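Putative uncharacterized protein (PDB 3W9A) is a fungal glycoside hydrolase of family 131, whose beta-jelly-roll catalytic domain probably cleaves beta-linked glucans. Local coordinates at residues S8-F18 / T56-V64; T105-V116 / N210-S218. All coordinates share one frame; numbering follows the deposited sequence.

Contact 1 (S8-F18 / T56-V64); sequences SFNNYTTPADF and TSELRGLKV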
loop_
_atom_site.group_PDB
_atom_site.type_symbol
_atom_site.label_atom_id
_atom_site.label_comp_id
_atom_site.label_asym_id
_atom_site.label_seq_id
_atom_site.Cartn_x
_atom_site.Cartn_y
_atom_site.Cartn_z
ATOM N N SER A 8 -5.153 -9.598 -4.375
ATOM C CA SER A 8 -5.239 -9.571 -5.832
ATOM C C SER A 8 -6.433 -8.728 -6.236
ATOM O O SER A 8 -7.467 -8.783 -5.584
ATOM C CB SER A 8 -5.440 -10.987 -6.378
ATOM O OG SER A 8 -5.893 -10.925 -7.720
ATOM N N PHE A 9 -6.290 -7.939 -7.298
ATOM C CA PHE A 9 -7.405 -7.176 -7.824
ATOM C C PHE A 9 -8.086 -7.920 -8.982
ATOM O O PHE A 9 -8.932 -7.339 -9.682
ATOM C CB PHE A 9 -6.948 -5.775 -8.266
ATOM C CG PHE A 9 -6.464 -4.922 -7.135
ATOM C CD1 PHE A 9 -7.335 -4.506 -6.148
ATOM C CD2 PHE A 9 -5.131 -4.544 -7.042
ATOM C CE1 PHE A 9 -6.894 -3.733 -5.089
ATOM C CE2 PHE A 9 -4.690 -3.762 -5.989
ATOM C CZ PHE A 9 -5.571 -3.363 -5.007
ATOM N N ASN A 10 -7.760 -9.208 -9.183
ATOM C CA ASN A 10 -8.304 -9.915 -10.356
ATOM C C ASN A 10 -9.845 -9.926 -10.385
ATOM O O ASN A 10 -10.425 -9.964 -11.448
ATOM C CB ASN A 10 -7.775 -11.350 -10.461
ATOM C CG ASN A 10 -6.324 -11.417 -10.866
ATOM O OD1 ASN A 10 -5.743 -10.423 -11.316
ATOM N ND2 ASN A 10 -5.721 -12.604 -10.703
ATOM N N ASN A 11 -10.494 -9.898 -9.227
ATOM C CA ASN A 11 -11.959 -9.935 -9.175
ATOM C C ASN A 11 -12.558 -8.548 -9.108
ATOM O O ASN A 11 -13.773 -8.402 -9.079
ATOM C CB ASN A 11 -12.442 -10.753 -7.980
ATOM C CG ASN A 11 -12.201 -12.231 -8.163
ATOM O OD1 ASN A 11 -11.723 -12.671 -9.208
ATOM N ND2 ASN A 11 -12.526 -13.010 -7.143
ATOM N N TYR A 12 -11.704 -7.530 -9.094
ATOM C CA TYR A 12 -12.178 -6.154 -9.033
ATOM C C TYR A 12 -12.005 -5.551 -10.408
ATOM O O TYR A 12 -10.911 -5.140 -10.773
ATOM C CB TYR A 12 -11.444 -5.361 -7.937
ATOM C CG TYR A 12 -11.827 -5.816 -6.548
ATOM C CD1 TYR A 12 -12.867 -5.198 -5.841
ATOM C CD2 TYR A 12 -11.178 -6.891 -5.946
ATOM C CE1 TYR A 12 -13.208 -5.621 -4.555
ATOM C CE2 TYR A 12 -11.524 -7.321 -4.675
ATOM C CZ TYR A 12 -12.532 -6.697 -3.982
ATOM O OH TYR A 12 -12.854 -7.169 -2.715
ATOM N N THR A 13 -13.106 -5.510 -11.160
ATOM C CA THR A 13 -13.081 -5.147 -12.588
ATOM C C THR A 13 -13.508 -3.709 -12.863
ATOM O O THR A 13 -13.073 -3.129 -13.849
ATOM C CB THR A 13 -13.994 -6.085 -13.413
ATOM O OG1 THR A 13 -13.523 -7.428 -13.262
ATOM C CG2 THR A 13 -13.981 -5.718 -14.913
ATOM N N THR A 14 -14.372 -3.151 -12.016
ATOM C CA THR A 14 -14.803 -1.749 -12.141
ATOM C C THR A 14 -14.898 -1.136 -10.757
ATOM O O THR A 14 -14.932 -1.871 -9.762
ATOM C CB THR A 14 -16.196 -1.640 -12.801
ATOM O OG1 THR A 14 -17.170 -2.259 -11.960
ATOM C CG2 THR A 14 -16.198 -2.319 -14.142
ATOM N N PRO A 15 -14.983 0.209 -10.671
ATOM C CA PRO A 15 -15.046 0.820 -9.342
ATOM C C PRO A 15 -16.196 0.302 -8.470
ATOM O O PRO A 15 -15.997 0.042 -7.266
ATOM C CB PRO A 15 -15.177 2.320 -9.656
ATOM C CG PRO A 15 -14.508 2.474 -10.974
ATOM C CD PRO A 15 -14.857 1.228 -11.734
ATOM N N ALA A 16 -17.363 0.107 -9.083
ATOM C CA ALA A 16 -18.532 -0.408 -8.376
ATOM C C ALA A 16 -18.291 -1.750 -7.682
ATOM O O ALA A 16 -18.988 -2.068 -6.717
ATOM C CB ALA A 16 -19.728 -0.509 -9.315
ATOM N N ASP A 17 -17.313 -2.529 -8.148
ATOM C CA ASP A 17 -16.980 -3.781 -7.474
ATOM C C ASP A 17 -16.583 -3.550 -6.012
ATOM O O ASP A 17 -16.925 -4.346 -5.148
ATOM C CB ASP A 17 -15.898 -4.576 -8.238
ATOM C CG ASP A 17 -16.441 -5.267 -9.496
ATOM O OD1 ASP A 17 -17.661 -5.538 -9.567
ATOM O OD2 ASP A 17 -15.650 -5.525 -10.426
ATOM N N PHE A 18 -15.920 -2.441 -5.714
ATOM C CA PHE A 18 -15.582 -2.127 -4.325
ATOM C C PHE A 18 -16.836 -1.770 -3.480
ATOM O O PHE A 18 -16.850 -1.977 -2.265
ATOM C CB PHE A 18 -14.556 -1.000 -4.266
ATOM C CG PHE A 18 -13.181 -1.400 -4.714
ATOM C CD1 PHE A 18 -12.378 -2.211 -3.914
ATOM C CD2 PHE A 18 -12.676 -0.946 -5.922
ATOM C CE1 PHE A 18 -11.099 -2.563 -4.318
ATOM C CE2 PHE A 18 -11.402 -1.288 -6.329
ATOM C CZ PHE A 18 -10.608 -2.090 -5.531
ATOM N N THR A 56 3.002 -11.064 -13.222
ATOM C CA THR A 56 2.286 -11.750 -14.283
ATOM C C THR A 56 0.975 -12.403 -13.823
ATOM O O THR A 56 0.058 -12.567 -14.624
ATOM C CB THR A 56 3.217 -12.770 -14.945
ATOM O OG1 THR A 56 3.958 -13.457 -13.932
ATOM C CG2 THR A 56 4.221 -12.038 -15.840
ATOM N N SER A 57 0.877 -12.751 -12.540
ATOM C CA SER A 57 -0.332 -13.408 -12.001
ATOM C C SER A 57 -1.511 -12.449 -11.780
ATOM O O SER A 57 -2.603 -12.878 -11.427
ATOM C CB SER A 57 0.008 -14.109 -10.683
ATOM O OG SER A 57 0.336 -13.150 -9.690
ATOM N N GLU A 58 -1.276 -11.156 -11.981
ATOM C CA GLU A 58 -2.294 -10.117 -11.810
ATOM C C GLU A 58 -2.793 -9.561 -13.157
ATOM O O GLU A 58 -2.003 -9.262 -14.035
ATOM C CB GLU A 58 -1.697 -8.969 -10.971
ATOM C CG GLU A 58 -1.661 -9.247 -9.483
ATOM C CD GLU A 58 -3.059 -9.308 -8.899
ATOM O OE1 GLU A 58 -3.571 -10.443 -8.692
ATOM O OE2 GLU A 58 -3.661 -8.223 -8.696
ATOM N N LEU A 59 -4.104 -9.410 -13.312
ATOM C CA LEU A 59 -4.667 -8.891 -14.537
ATOM C C LEU A 59 -4.558 -7.370 -14.567
ATOM O O LEU A 59 -4.381 -6.778 -15.625
ATOM C CB LEU A 59 -6.145 -9.268 -14.664
ATOM C CG LEU A 59 -6.513 -10.752 -14.585
ATOM C CD1 LEU A 59 -8.026 -10.890 -14.652
ATOM C CD2 LEU A 59 -5.850 -11.572 -15.674
ATOM N N ARG A 60 -4.700 -6.729 -13.407
ATOM C CA ARG A 60 -4.724 -5.268 -13.368
ATOM C C ARG A 60 -4.113 -4.692 -12.094
ATOM O O ARG A 60 -3.760 -5.429 -11.182
ATOM C CB ARG A 60 -6.155 -4.770 -13.582
ATOM C CG ARG A 60 -7.128 -5.187 -12.519
ATOM C CD ARG A 60 -8.542 -4.830 -12.933
ATOM N NE ARG A 60 -9.023 -5.710 -13.986
ATOM C CZ ARG A 60 -9.501 -6.939 -13.804
ATOM N NH1 ARG A 60 -9.591 -7.484 -12.593
ATOM N NH2 ARG A 60 -9.891 -7.636 -14.867
ATOM N N GLY A 61 -3.940 -3.373 -12.072
ATOM C CA GLY A 61 -3.556 -2.643 -10.854
ATOM C C GLY A 61 -4.594 -1.595 -10.435
ATOM O O GLY A 61 -5.584 -1.350 -11.126
ATOM N N LEU A 62 -4.355 -0.975 -9.285
ATOM C CA LEU A 62 -5.267 0.000 -8.723
ATOM C C LEU A 62 -4.666 1.385 -8.784
ATOM O O LEU A 62 -3.547 1.595 -8.307
ATOM C CB LEU A 62 -5.560 -0.348 -7.276
ATOM C CG LEU A 62 -6.483 0.596 -6.517
ATOM C CD1 LEU A 62 -7.923 0.495 -7.009
ATOM C CD2 LEU A 62 -6.421 0.268 -5.038
ATOM N N LYS A 63 -5.390 2.321 -9.388
ATOM C CA LYS A 63 -5.050 3.745 -9.271
ATOM C C LYS A 63 -5.806 4.307 -8.089
ATOM O O LYS A 63 -7.030 4.298 -8.076
ATOM C CB LYS A 63 -5.452 4.532 -10.523
ATOM C CG LYS A 63 -4.806 5.915 -10.568
ATOM C CD LYS A 63 -5.514 6.951 -11.447
ATOM C CE LYS A 63 -6.164 6.427 -12.682
ATOM N NZ LYS A 63 -6.556 7.516 -13.641
ATOM N N VAL A 64 -5.083 4.809 -7.099
ATOM C CA VAL A 64 -5.701 5.394 -5.910
ATOM C C VAL A 64 -5.653 6.888 -6.109
ATOM O O VAL A 64 -4.583 7.429 -6.258
ATOM C CB VAL A 64 -4.920 4.968 -4.636
ATOM C CG1 VAL A 64 -5.286 5.830 -3.442
ATOM C CG2 VAL A 64 -5.151 3.490 -4.348
HETATM O O HOH W 1 -5.525 -7.705 -10.852
HETATM O O HOH W 2 -11.389 -10.241 -13.949
#
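E58 and the turn that begins at S8 and F9 meet through both oxygens of one carboxylate. E58 OE1 accepts from S8 OG at 2.6 Å, and E58 OE2 from F9 N at 3.0 Å, each on the syn lone pair. A bend at chi2 (-68°) swings the E58 carboxylate back to this spot. S8 OG in turn accepts from N10 N, an ST turn, so the hydroxyl bridges the turn and the glutamate. Next to it the N10 amide pairs with the backbone on two sides: its OD1 lies 2.8 Å from L59 N, and its ND2 donates almost straight (177°) to S57 O in the carbonyl plane. R60 sends NH1 to F9 O and, at 2.9 Å, to N10 O, both in the guanidinium plane, but N10 O is met from above its carbonyl plane.

The tightly packed part lies deeper. L62 lays CB over one face of the F9 ring, 4.0 Å from the centroid, a CH-pi contact, while its CD2 touches F9 CZ and its CD1 lies 4.0 Å from F18 CE2. L81 of strand 77-83 also touches F18 and L62, which places this apolar cluster between the two sheets of the jelly roll.

Toward solvent the contact loosens. A water joins N10 O to R60 NH2, and exposed T13 merely stands over one guanidinium face, with T13 OG1 4.0 Å from R60 NH2. The chemistry thus implies an N-terminal turn fixed chiefly by side chains binding backbone groups, with the apolar packing of F9 and F18 centred on L62.

Contact 2 (T105-V116 / N210-S218); sequences TNAPDPTLEHQV and NPPEDWYVS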
loop_
_atom_site.group_PDB
_atom_site.type_symbol
_atom_site.label_atom_id
_atom_site.label_comp_id
_atom_site.label_asym_id
_atom_site.label_seq_id
_atom_site.Cartn_x
_atom_site.Cartn_y
_atom_site.Cartn_z
ATOM N N THR A 105 1.601 12.369 -14.360
ATOM C CA THR A 105 0.214 12.876 -14.267
ATOM C C THR A 105 -0.289 12.809 -12.829
ATOM O O THR A 105 -0.098 11.795 -12.156
ATOM C CB THR A 105 -0.720 12.080 -15.177
ATOM O OG1 THR A 105 -0.213 12.100 -16.512
ATOM C CG2 THR A 105 -2.112 12.661 -15.188
ATOM N N ASN A 106 -0.938 13.884 -12.368
ATOM C CA ASN A 106 -1.423 13.994 -11.002
ATOM C C ASN A 106 -0.356 13.519 -10.011
ATOM O O ASN A 106 -0.632 12.729 -9.114
ATOM C CB ASN A 106 -2.723 13.189 -10.813
ATOM C CG ASN A 106 -3.885 13.756 -11.611
ATOM O OD1 ASN A 106 -3.951 14.965 -11.861
ATOM N ND2 ASN A 106 -4.816 12.897 -11.986
ATOM N N ALA A 107 0.869 14.005 -10.207
ATOM C CA ALA A 107 2.014 13.556 -9.438
ATOM C C ALA A 107 1.836 13.996 -8.000
ATOM O O ALA A 107 1.453 15.124 -7.760
ATOM C CB ALA A 107 3.290 14.158 -10.013
ATOM N N PRO A 108 2.074 13.105 -7.035
ATOM C CA PRO A 108 2.016 13.563 -5.657
ATOM C C PRO A 108 2.894 14.806 -5.407
ATOM O O PRO A 108 3.968 14.925 -5.990
ATOM C CB PRO A 108 2.523 12.352 -4.880
ATOM C CG PRO A 108 2.091 11.192 -5.707
ATOM C CD PRO A 108 2.211 11.642 -7.125
ATOM N N ASP A 109 2.419 15.699 -4.539
ATOM C CA ASP A 109 3.087 16.958 -4.206
ATOM C C ASP A 109 4.217 16.747 -3.196
ATOM O O ASP A 109 3.950 16.518 -2.015
ATOM C CB ASP A 109 2.052 17.915 -3.626
ATOM C CG ASP A 109 2.580 19.311 -3.403
ATOM O OD1 ASP A 109 3.798 19.522 -3.330
ATOM O OD2 ASP A 109 1.742 20.204 -3.275
ATOM N N PRO A 110 5.483 16.867 -3.645
ATOM C CA PRO A 110 6.617 16.645 -2.734
ATOM C C PRO A 110 6.815 17.703 -1.637
ATOM O O PRO A 110 7.693 17.545 -0.783
ATOM C CB PRO A 110 7.820 16.614 -3.678
ATOM C CG PRO A 110 7.406 17.424 -4.860
ATOM C CD PRO A 110 5.926 17.243 -5.001
ATOM N N THR A 111 6.026 18.776 -1.649
ATOM C CA THR A 111 6.085 19.787 -0.589
ATOM C C THR A 111 5.149 19.468 0.600
ATOM O O THR A 111 5.152 20.190 1.581
ATOM C CB THR A 111 5.730 21.191 -1.142
ATOM O OG1 THR A 111 4.339 21.260 -1.501
ATOM C CG2 THR A 111 6.595 21.517 -2.368
ATOM N N LEU A 112 4.357 18.397 0.500
ATOM C CA LEU A 112 3.325 18.080 1.486
ATOM C C LEU A 112 3.488 16.674 2.038
ATOM O O LEU A 112 3.898 15.764 1.314
ATOM C CB LEU A 112 1.945 18.175 0.838
ATOM C CG LEU A 112 1.493 19.567 0.404
ATOM C CD1 LEU A 112 0.129 19.468 -0.242
ATOM C CD2 LEU A 112 1.452 20.519 1.578
ATOM N N GLU A 113 3.149 16.495 3.318
ATOM C CA GLU A 113 3.325 15.196 3.968
ATOM C C GLU A 113 2.251 14.204 3.529
ATOM O O GLU A 113 1.068 14.555 3.510
ATOM C CB GLU A 113 3.281 15.330 5.493
ATOM C CG GLU A 113 3.464 13.984 6.192
ATOM C CD GLU A 113 3.557 14.092 7.695
ATOM O OE1 GLU A 113 3.766 15.205 8.217
ATOM O OE2 GLU A 113 3.398 13.051 8.355
ATOM N N HIS A 114 2.685 12.976 3.204
ATOM C CA HIS A 114 1.823 11.839 2.858
ATOM C C HIS A 114 2.192 10.662 3.712
ATOM O O HIS A 114 3.368 10.454 3.994
ATOM C CB HIS A 114 2.041 11.360 1.424
ATOM C CG HIS A 114 1.887 12.424 0.406
ATOM N ND1 HIS A 114 2.816 13.422 0.247
ATOM C CD2 HIS A 114 0.924 12.644 -0.517
ATOM C CE1 HIS A 114 2.428 14.222 -0.729
ATOM N NE2 HIS A 114 1.282 13.774 -1.207
ATOM N N GLN A 115 1.193 9.877 4.085
ATOM C CA GLN A 115 1.411 8.592 4.739
ATOM C C GLN A 115 0.735 7.543 3.876
ATOM O O GLN A 115 -0.441 7.685 3.501
ATOM C CB GLN A 115 0.818 8.593 6.143
ATOM C CG GLN A 115 1.551 9.493 7.126
ATOM C CD GLN A 115 0.637 10.155 8.131
ATOM O OE1 GLN A 115 -0.385 9.597 8.518
ATOM N NE2 GLN A 115 0.990 11.369 8.553
ATOM N N VAL A 116 1.483 6.510 3.528
ATOM C CA VAL A 116 1.026 5.546 2.553
ATOM C C VAL A 116 1.337 4.149 3.025
ATOM O O VAL A 116 2.399 3.913 3.591
ATOM C CB VAL A 116 1.709 5.785 1.212
ATOM C CG1 VAL A 116 1.046 4.961 0.137
ATOM C CG2 VAL A 116 1.666 7.280 0.844
ATOM N N ASN A 210 -6.412 21.125 -4.237
ATOM C CA ASN A 210 -6.134 20.737 -5.603
ATOM C C ASN A 210 -4.696 21.034 -5.966
ATOM O O ASN A 210 -4.048 21.868 -5.321
ATOM C CB ASN A 210 -7.044 21.499 -6.559
ATOM C CG ASN A 210 -8.457 20.965 -6.566
ATOM O OD1 ASN A 210 -8.679 19.753 -6.554
ATOM N ND2 ASN A 210 -9.428 21.875 -6.589
ATOM N N PRO A 211 -4.190 20.379 -7.020
ATOM C CA PRO A 211 -4.840 19.400 -7.873
ATOM C C PRO A 211 -4.808 17.998 -7.274
ATOM O O PRO A 211 -4.174 17.798 -6.220
ATOM C CB PRO A 211 -3.999 19.471 -9.154
ATOM C CG PRO A 211 -2.642 19.784 -8.678
ATOM C CD PRO A 211 -2.807 20.643 -7.463
ATOM N N PRO A 212 -5.452 17.023 -7.942
ATOM C CA PRO A 212 -5.492 15.670 -7.379
ATOM C C PRO A 212 -4.164 14.951 -7.485
ATOM O O PRO A 212 -3.292 15.367 -8.248
ATOM C CB PRO A 212 -6.573 14.953 -8.211
ATOM C CG PRO A 212 -7.248 16.011 -9.015
ATOM C CD PRO A 212 -6.275 17.135 -9.159
ATOM N N GLU A 213 -4.010 13.888 -6.693
ATOM C CA GLU A 213 -2.871 12.983 -6.774
ATOM C C GLU A 213 -3.318 11.578 -7.178
ATOM O O GLU A 213 -4.355 11.102 -6.712
ATOM C CB GLU A 213 -2.194 12.848 -5.415
ATOM C CG GLU A 213 -1.669 14.137 -4.823
ATOM C CD GLU A 213 -0.752 13.895 -3.634
ATOM O OE1 GLU A 213 -0.717 12.751 -3.127
ATOM O OE2 GLU A 213 -0.066 14.853 -3.199
ATOM N N ASP A 214 -2.537 10.921 -8.038
ATOM C CA ASP A 214 -2.714 9.501 -8.337
ATOM C C ASP A 214 -1.532 8.733 -7.772
ATOM O O ASP A 214 -0.374 9.135 -7.930
ATOM C CB ASP A 214 -2.801 9.242 -9.843
ATOM C CG ASP A 214 -3.977 9.950 -10.506
ATOM O OD1 ASP A 214 -5.038 10.100 -9.892
ATOM O OD2 ASP A 214 -3.823 10.347 -11.664
ATOM N N TRP A 215 -1.838 7.631 -7.105
ATOM C CA TRP A 215 -0.852 6.649 -6.696
ATOM C C TRP A 215 -1.311 5.338 -7.317
ATOM O O TRP A 215 -2.520 5.099 -7.434
ATOM C CB TRP A 215 -0.841 6.524 -5.168
ATOM C CG TRP A 215 -0.393 7.766 -4.438
ATOM C CD1 TRP A 215 -1.071 8.949 -4.317
ATOM C CD2 TRP A 215 0.816 7.916 -3.697
ATOM N NE1 TRP A 215 -0.331 9.834 -3.589
ATOM C CE2 TRP A 215 0.832 9.224 -3.189
ATOM C CE3 TRP A 215 1.899 7.079 -3.442
ATOM C CZ2 TRP A 215 1.866 9.704 -2.407
ATOM C CZ3 TRP A 215 2.957 7.575 -2.690
ATOM C CH2 TRP A 215 2.925 8.869 -2.177
ATOM N N TYR A 216 -0.372 4.506 -7.748
ATOM C CA TYR A 216 -0.715 3.206 -8.305
ATOM C C TYR A 216 -0.206 2.096 -7.407
ATOM O O TYR A 216 0.916 2.151 -6.888
ATOM C CB TYR A 216 -0.168 3.057 -9.719
ATOM C CG TYR A 216 -0.640 4.128 -10.696
ATOM C CD1 TYR A 216 -1.550 3.833 -11.703
ATOM C CD2 TYR A 216 -0.158 5.438 -10.618
ATOM C CE1 TYR A 216 -1.961 4.791 -12.614
ATOM C CE2 TYR A 216 -0.585 6.406 -11.510
ATOM C CZ TYR A 216 -1.477 6.076 -12.503
ATOM O OH TYR A 216 -1.895 7.038 -13.388
ATOM N N VAL A 217 -1.044 1.087 -7.212
ATOM C CA VAL A 217 -0.748 0.004 -6.265
ATOM C C VAL A 217 -1.041 -1.318 -6.948
ATOM O O VAL A 217 -2.093 -1.460 -7.571
ATOM C CB VAL A 217 -1.636 0.101 -5.007
ATOM C CG1 VAL A 217 -1.408 -1.087 -4.076
ATOM C CG2 VAL A 217 -1.411 1.413 -4.287
ATOM N N SER A 218 -0.132 -2.283 -6.853
ATOM C CA SER A 218 -0.422 -3.626 -7.355
ATOM C C SER A 218 0.312 -4.706 -6.576
ATOM O O SER A 218 1.216 -4.419 -5.796
ATOM C CB SER A 218 -0.062 -3.721 -8.831
ATOM O OG SER A 218 1.324 -3.563 -8.995
HETATM O O HOH W 3 1.026 9.910 -10.224
HETATM O O HOH W 4 -1.591 9.474 -13.131
HETATM O O HOH W 5 -0.751 16.532 -8.558
#
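P212 O lies against N106 CB where the 105-116 loop meets the N-terminal end of strand 213-218, part of the beta-jelly roll; a water also joins P212 O to A107 O. The axes of strands 114-116 and 213-218 are 11.4 Å apart, too far for backbone pairing and consistent with the facing of two sheets.

E213 follows, its chain stretched out beyond CG (chi2 -167°), which carries the carboxylate to the H114 ring. E213 OE2 takes H114 NE2 at 2.6 Å, in the ring plane and on the syn lone pair, and D109 N at 2.9 Å from above the carboxylate plane; R205 adds a salt bridge to the same oxygen. OE1 receives W215 NE1. With only the methyl group of an alanine at this position, H114 NE2, D109 N and W215 NE1 would probably lose the carboxylate that accepts from all three, and R205 this counter-charge.

At D214 the backbone N donates to N106 O, and D214 OD2 receives N106 ND2 at 2.8 Å, with amide and carboxylate planes 74° apart; OD1 bonds T65 of the adjacent strand.

W215 has its indole between two aliphatic groups: P108 CG rests over the five-membered ring, 3.7 Å from its centroid, and V116 CG2 over the opposite face of the six-membered ring. H114 CD2 comes to the indole edge, 3.6 Å from W215 CZ2. Last, Y216 joins through water: its OH donates to a molecule 2.5 Å away that itself donates to D214 OD2 and T105 O.

In the fold
The two contacts come in series along the chain, contact 1 closing before contact 2 opens, and their centres lie about 20 Å apart. They share one antiparallel sheet, in which strands 61-66 and 213-224 are neighbours: V64 N lies 2.6 Å from W215 O and L62 O 2.8 Å from V217 N, both probable hydrogen bonds, while K63 packs on D214 and Y216. Contact 1 ties the N-terminal turn to the loop 57-60 and, through L62, to the start of strand 61-66. Contact 2 reaches from strand 213-224 to strand 114-119 in the other sheet. Together they connect chain-distant parts of the jelly roll through one strand pair within the catalytic domain.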